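Local atomic coordinates of spindle pole body-associated protein VIK1 (Saccharomyces cerevisiae, PDB entry 2O0A), a protein that recruits the minus-end-directed kinesin Kar3 to microtubules, cross-links antiparallel microtubules with it as a heterodimer, and targets or maintains it at the spindle pole body. Residues L99-H104 / N269-K274. Sequence-based numbering, arbitrary orientation.
Sequences LSTTPH and NLNDSK. With EDO (1,2-ethanediol), chain B.
N269 grips the carbonyl oxygen of L99 twice where two neighbouring parallel strands, 94-99 and 265-270, leave the central sheet of a kinesin-like motor homology domain. Between strand 94-99 and helix 105-116, the loop occupies the place expected for a kinesin P-loop, although this domain has no nucleotide-binding site. The backbone N of N269 donates almost straight to L99 O (2.8 Å), while its side-chain ND2 reaches the same oxygen at 3.1 Å from above the carbonyl plane, 59° out of it. This second bond is possible because CG of N269 stands anti to its own carbonyl carbon, folding the amide back beside the backbone N. On the other branch of that amide, OD1 accepts from O1 of a 1,2-ethanediol, probably a crystallisation additive. An alanine in place of N269 would probably leave L99 O with only the backbone N-H of the two donors described here and open a gap beside S100.

Beyond the strand ends, the two loops meet through polar tips. T102 and N271 point end to end, and N271 ND2 donates to T102 OG1 (2.9 Å, 166° at the hydrogen), the hydroxyl lying close to the amide plane. T101 instead runs obliquely to D272; chi1 of 57° sets its OG1 between its backbone N and carbonyl carbon, from where it gives its proton to D272 OD2 at 2.7 Å, on the anti side of the carboxylate. The T101 side chain also touches I234 of helix 231-243 and L279 of helix 276-289.

Two waters fill in between the loops. One accepts from T101 N and lies 2.6 Å from N271 OD1; the other donates to T101 OG1 at 2.8 Å and lies 2.7 Å from N269 O.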
# COMPACT_ATOMS: atom_id res chain seq x y z
N LEU A 99 -1.74 5.60 2.39
CA LEU A 99 -2.40 6.81 2.89
C LEU A 99 -1.84 8.02 2.17
O LEU A 99 -0.62 8.22 2.10
CB LEU A 99 -2.14 6.95 4.40
CG LEU A 99 -2.97 6.09 5.36
CD1 LEU A 99 -2.79 4.61 5.14
CD2 LEU A 99 -2.67 6.45 6.81
N SER A 100 -2.74 8.82 1.63
CA SER A 100 -2.38 10.01 0.85
C SER A 100 -3.38 11.09 1.18
O SER A 100 -4.49 10.78 1.59
CB SER A 100 -2.47 9.70 -0.64
OG SER A 100 -1.44 8.79 -1.05
N THR A 101 -3.01 12.35 1.00
CA THR A 101 -3.98 13.44 1.21
C THR A 101 -4.27 14.20 -0.09
O THR A 101 -5.04 15.19 -0.09
CB THR A 101 -3.54 14.42 2.32
OG1 THR A 101 -2.24 14.95 2.00
CG2 THR A 101 -3.50 13.73 3.68
N THR A 102 -3.66 13.76 -1.18
CA THR A 102 -3.87 14.31 -2.51
C THR A 102 -4.07 13.16 -3.49
O THR A 102 -3.71 12.02 -3.18
CB THR A 102 -2.68 15.17 -2.96
OG1 THR A 102 -1.47 14.39 -2.94
CG2 THR A 102 -2.51 16.39 -2.07
N PRO A 103 -4.66 13.44 -4.66
CA PRO A 103 -4.81 12.41 -5.69
C PRO A 103 -3.49 11.70 -5.97
O PRO A 103 -2.45 12.35 -6.18
CB PRO A 103 -5.25 13.21 -6.92
CG PRO A 103 -6.01 14.35 -6.33
CD PRO A 103 -5.25 14.73 -5.09
N HIS A 104 -3.53 10.36 -5.94
CA HIS A 104 -2.33 9.57 -6.17
C HIS A 104 -2.51 8.44 -7.19
O HIS A 104 -2.05 7.28 -6.99
CB HIS A 104 -1.83 9.00 -4.83
CG HIS A 104 -0.88 9.91 -4.11
ND1 HIS A 104 0.46 9.61 -3.96
CD2 HIS A 104 -1.06 11.11 -3.52
CE1 HIS A 104 1.06 10.59 -3.30
NE2 HIS A 104 0.15 11.51 -3.01
N ASN A 269 2.15 8.64 2.46
CA ASN A 269 2.64 9.57 1.44
C ASN A 269 2.53 10.98 1.97
O ASN A 269 1.42 11.51 2.10
CB ASN A 269 1.85 9.40 0.13
CG ASN A 269 2.03 8.03 -0.47
OD1 ASN A 269 3.05 7.75 -1.12
ND2 ASN A 269 1.04 7.15 -0.27
N LEU A 270 3.68 11.58 2.26
CA LEU A 270 3.72 12.88 2.93
C LEU A 270 4.16 13.94 1.94
O LEU A 270 5.32 14.01 1.56
CB LEU A 270 4.65 12.83 4.15
CG LEU A 270 4.51 11.71 5.19
CD1 LEU A 270 5.51 11.92 6.31
CD2 LEU A 270 3.08 11.59 5.75
N ASN A 271 3.21 14.77 1.51
CA ASN A 271 3.49 15.77 0.50
C ASN A 271 2.67 17.02 0.74
O ASN A 271 2.47 17.82 -0.17
CB ASN A 271 3.20 15.20 -0.89
CG ASN A 271 1.71 15.05 -1.15
OD1 ASN A 271 0.91 14.95 -0.21
ND2 ASN A 271 1.33 15.07 -2.42
N ASP A 272 2.19 17.17 1.97
CA ASP A 272 1.12 18.10 2.29
C ASP A 272 1.37 18.66 3.69
O ASP A 272 1.09 18.01 4.70
CB ASP A 272 -0.19 17.31 2.25
CG ASP A 272 -1.42 18.18 2.38
OD1 ASP A 272 -1.33 19.42 2.25
OD2 ASP A 272 -2.49 17.58 2.61
N SER A 273 1.89 19.89 3.76
CA SER A 273 2.22 20.46 5.06
C SER A 273 1.07 20.53 6.06
O SER A 273 1.26 20.23 7.24
CB SER A 273 2.85 21.84 4.88
OG SER A 273 4.13 21.70 4.31
N LYS A 274 -0.13 20.89 5.61
CA LYS A 274 -1.25 21.08 6.53
C LYS A 274 -1.66 19.77 7.22
O LYS A 274 -2.10 19.79 8.36
CB LYS A 274 -2.44 21.78 5.87
CG LYS A 274 -3.14 20.99 4.80
CD LYS A 274 -4.39 21.73 4.36
CE LYS A 274 -5.43 20.78 3.81
NZ LYS A 274 -6.81 21.33 3.96
C1 EDO B . 4.98 10.39 -2.25
O1 EDO B . 4.09 9.71 -3.12
C2 EDO B . 4.37 11.75 -1.88
O2 EDO B . 3.43 12.13 -2.91
O HOH W 1 -0.36 12.64 -0.04
O HOH W 2 0.21 13.80 2.86